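Hydrogenase expression/formation protein HypE (Desulfovibrio vulgaris subsp. vulgaris, PDB 2Z1U) binds ATP and magnesium and uses ATP to dehydrate a thiocarboxamide at its own C-terminus to a thiocyanate, the source of cyanide for [NiFe]-hydrogenase maturation. Local coordinates at the interface of chains A and B. Sequence-based numbering; all coordinates share one arbitrary frame. Chains: chain A/B, Hydrogenase expression/formation protein HypE.

Contact 1: the interface of chains A and B. Residues chain A 55-57, 223; chain B 128-129, 131.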
# COMPACT_ATOMS: atom_id res chain seq x y z
N THR A 55 -4.94 -4.57 -0.40
CA THR A 55 -4.52 -3.20 -0.09
C THR A 55 -5.73 -2.25 -0.06
O THR A 55 -6.68 -2.44 -0.80
CB THR A 55 -3.45 -2.66 -1.08
OG1 THR A 55 -2.86 -1.48 -0.53
CG2 THR A 55 -4.07 -2.30 -2.47
N ASP A 56 -5.66 -1.22 0.77
CA ASP A 56 -6.70 -0.18 0.79
C ASP A 56 -6.09 1.14 1.22
O ASP A 56 -5.25 1.16 2.12
CB ASP A 56 -7.86 -0.56 1.75
CG ASP A 56 -8.95 -1.34 1.05
OD1 ASP A 56 -9.60 -0.74 0.18
OD2 ASP A 56 -9.19 -2.52 1.38
N SER A 57 -6.50 2.23 0.58
CA SER A 57 -6.14 3.55 1.06
C SER A 57 -7.31 4.10 1.85
O SER A 57 -8.46 3.79 1.55
CB SER A 57 -5.80 4.52 -0.06
OG SER A 57 -4.73 4.06 -0.85
N ARG A 223 -17.84 0.52 1.12
CA ARG A 223 -18.44 1.51 0.21
C ARG A 223 -19.57 0.89 -0.56
O ARG A 223 -19.44 -0.21 -1.08
CB ARG A 223 -17.41 2.09 -0.77
CG ARG A 223 -16.46 3.05 -0.12
CD ARG A 223 -15.04 2.68 -0.57
NE ARG A 223 -14.74 3.39 -1.77
CZ ARG A 223 -13.83 3.06 -2.68
NH1 ARG A 223 -13.09 1.97 -2.60
NH2 ARG A 223 -13.70 3.85 -3.72
N GLY B 128 -5.86 -4.43 -5.65
CA GLY B 128 -5.84 -2.98 -5.77
C GLY B 128 -6.92 -2.24 -4.98
O GLY B 128 -7.78 -2.84 -4.34
N ASP B 129 -6.83 -0.92 -5.05
CA ASP B 129 -7.84 -0.05 -4.46
C ASP B 129 -7.85 1.24 -5.24
O ASP B 129 -6.83 1.65 -5.77
CB ASP B 129 -7.50 0.24 -2.99
CG ASP B 129 -8.61 1.01 -2.29
OD1 ASP B 129 -9.78 0.53 -2.32
OD2 ASP B 129 -8.33 2.08 -1.70
N LYS B 131 -9.50 5.11 -4.69
CA LYS B 131 -10.21 6.12 -3.93
C LYS B 131 -10.20 7.39 -4.79
O LYS B 131 -9.16 7.77 -5.32
CB LYS B 131 -9.54 6.36 -2.55
CG LYS B 131 -9.64 5.22 -1.49
CD LYS B 131 -11.10 4.78 -1.22
CE LYS B 131 -11.31 3.88 -0.01
NZ LYS B 131 -10.57 2.56 -0.01
O HOH W 1 -6.95 -5.13 -2.61
O HOH W 2 -9.24 -2.38 -2.11
O HOH W 3 -6.24 3.37 -2.95
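B:Asp129 OD2, a carboxylate oxygen on strand 124-133, is gripped from both chains. A:Ser57 N, on strand 50-58 of the partner, donates to B:Asp129 OD2 over 2.9 Å in a nearly straight bond (172° at the hydrogen), coming from above the carboxylate plane. On the syn side and close to that plane, the ammonium group of B:Lys131 reaches the same oxygen, with NZ 2.8 Å from B:Asp129 OD2. Water 3 also touches OD2 and links it to A:Ser57 OG. B:Asp129 points its carboxylate across the interface by holding CG anti to the backbone N (chi1 -173°). The lysine chain bends at chi2 and again at its end, and this brings B:Lys131 NZ within 2.9 Å of the carbonyl oxygen A:Ser57 O, in the carbonyl plane. One ammonium group thus ties the backbone of one chain to the carboxylate of the other. B:Lys131 NZ also forms a salt bridge with A:Asp56 OD1, 3.4 Å away.

The other oxygen, B:Asp129 OD1, faces A:Asp56 OD1 at 2.8 Å, with the two carboxylates turned 73° against each other. Such an approach would probably be unfavourable if both groups were charged, and the lysine and A:Arg223, whose NH1 lies 3.6 Å from B:Asp129 OD1 in a longer salt bridge, probably ease it. The guanidinium of A:Arg223 presents a face to the lysine methylenes, and B:Lys131 CD sits over its centre, 3.5 Å from CZ. Beyond the charged cluster, waters 1 and 2 bridge the carbonyl oxygens of A:Thr55 and B:Gly128.

The patch belongs to the ATP site between the subunits: A:Asp56 and B:Asp129 serve the same magnesium site, which probably accounts for their carboxylates being brought together, while A:Arg223, B:Gly128, B:Asp129 and B:Lys131 are ATP-binding residues. It brings nucleotide- and metal-binding groups from the two chains together.

Contact 2: the interface of chains A and B. Residues chain A 85, 158-159, 219, 236; chain B 38-40.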
# COMPACT_ATOMS: atom_id res chain seq x y z
N LEU A 85 -11.01 -13.65 2.68
CA LEU A 85 -10.58 -14.82 1.92
C LEU A 85 -10.32 -16.04 2.82
O LEU A 85 -9.61 -16.96 2.42
CB LEU A 85 -9.33 -14.50 1.10
CG LEU A 85 -9.39 -14.89 -0.38
CD1 LEU A 85 -10.41 -14.01 -1.13
CD2 LEU A 85 -8.01 -14.78 -1.03
N SER A 158 -15.08 -16.98 -1.36
CA SER A 158 -14.89 -16.25 -2.60
C SER A 158 -16.23 -15.70 -3.08
O SER A 158 -17.26 -16.36 -2.93
CB SER A 158 -14.29 -17.17 -3.66
OG SER A 158 -14.06 -16.47 -4.87
N GLY A 159 -16.23 -14.51 -3.67
CA GLY A 159 -17.46 -13.85 -4.14
C GLY A 159 -18.29 -14.69 -5.10
O GLY A 159 -19.51 -14.54 -5.16
N ARG A 219 -17.73 -11.14 2.90
CA ARG A 219 -17.41 -9.81 2.37
C ARG A 219 -17.80 -8.74 3.39
O ARG A 219 -18.78 -8.90 4.11
CB ARG A 219 -18.09 -9.54 1.00
CG ARG A 219 -17.63 -8.23 0.35
CD ARG A 219 -17.64 -8.31 -1.15
NE ARG A 219 -16.70 -9.30 -1.68
CZ ARG A 219 -16.73 -9.72 -2.95
NH1 ARG A 219 -17.62 -9.22 -3.79
NH2 ARG A 219 -15.86 -10.63 -3.38
N GLN A 236 -21.10 -12.10 -9.17
CA GLN A 236 -19.97 -13.03 -9.25
C GLN A 236 -20.45 -14.48 -9.19
O GLN A 236 -19.87 -15.34 -9.83
CB GLN A 236 -18.98 -12.80 -8.10
CG GLN A 236 -18.18 -11.50 -8.21
CD GLN A 236 -17.06 -11.41 -7.21
OE1 GLN A 236 -15.89 -11.54 -7.57
NE2 GLN A 236 -17.39 -11.16 -5.95
N THR B 38 -9.98 -12.37 -10.35
CA THR B 38 -10.85 -12.93 -9.34
C THR B 38 -11.78 -11.86 -8.69
O THR B 38 -12.93 -12.15 -8.33
CB THR B 38 -9.94 -13.67 -8.33
OG1 THR B 38 -10.52 -14.92 -7.98
CG2 THR B 38 -9.67 -12.85 -7.13
N LEU B 39 -11.29 -10.62 -8.58
CA LEU B 39 -12.08 -9.49 -8.06
C LEU B 39 -12.71 -9.77 -6.68
O LEU B 39 -13.88 -9.46 -6.41
CB LEU B 39 -13.13 -9.01 -9.08
CG LEU B 39 -12.60 -8.31 -10.34
CD1 LEU B 39 -13.70 -7.97 -11.31
CD2 LEU B 39 -11.82 -7.05 -9.96
N ASN B 40 -11.92 -10.41 -5.82
CA ASN B 40 -12.33 -10.69 -4.46
C ASN B 40 -11.75 -9.62 -3.52
O ASN B 40 -11.02 -8.72 -3.97
CB ASN B 40 -11.87 -12.09 -4.05
CG ASN B 40 -12.75 -13.19 -4.64
OD1 ASN B 40 -12.26 -14.27 -4.97
ND2 ASN B 40 -14.03 -12.92 -4.79
O HOH W 4 -14.59 -14.46 -7.67
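The short loop that follows helix 34-37 of chain B carries the ATP-binding residue B:Asn40 up against chain A, among A:Leu85, the start of 3-10 helix 159-161 at A:Ser158 and A:Gly159, A:Arg219 of strand 217-219, and A:Gln236 near the end of helix 225-237. With CG anti to the carbonyl carbon (chi1 -77°), B:Asn40 sends its amide toward the A:Ser158 segment. As modelled, the hydroxyl OG of A:Ser158 donates to B:Asn40 OD1 over 2.8 Å, approaching well to one side of the C=O direction (115°) and tilted from the carbonyl plane. Against the side chain's aliphatic part, A:Leu85 CD1 packs 3.8 Å from B:Asn40 CB.

The other end of the amide is less convincing. B:Asn40 ND2 lies 2.9 Å from A:Gly159 N, donor facing donor, and 3.2 Å from A:Arg219 NH2, in plane at the guanidinium edge. Exchanging the amide's oxygen and nitrogen would probably suit these neighbours better, with the serine hydroxyl then accepting.

A:Gln236 raises a similar doubt. Its chain runs extended beyond CG, and A:Gln236 OE1 lies 3.1 Å from B:Leu39 O and 3.1 Å from B:Thr38 O, where all three can only accept. Exchanging its terminal atoms too would probably let the amide nitrogen donate to these carbonyls. Water 4, 2.9 Å from B:Thr38 O, also meets A:Gln236 OE1.

By seating the loop against the partner, the contact probably positions B:Asn40 at the intersubunit nucleotide site.

The C-alpha centres of contact 1 and contact 2 lie about 15 Å apart on one two-fold symmetric interface. They share no residue, yet both bring ATP-binding residues of chain B up to chain A: strand 124-133 in contact 1, the loop after helix 34-37 in contact 2. On chain A, A:Arg219 in contact 2 and A:Arg223 in contact 1 flank the ATP-pocket residues A:Asp220 and A:Thr222 in the sequence. Together the contacts suggest that dimer formation and completion of the nucleotide site are coupled, and the symmetry repeats the arrangement with the chains exchanged, giving two equivalent sites per dimer.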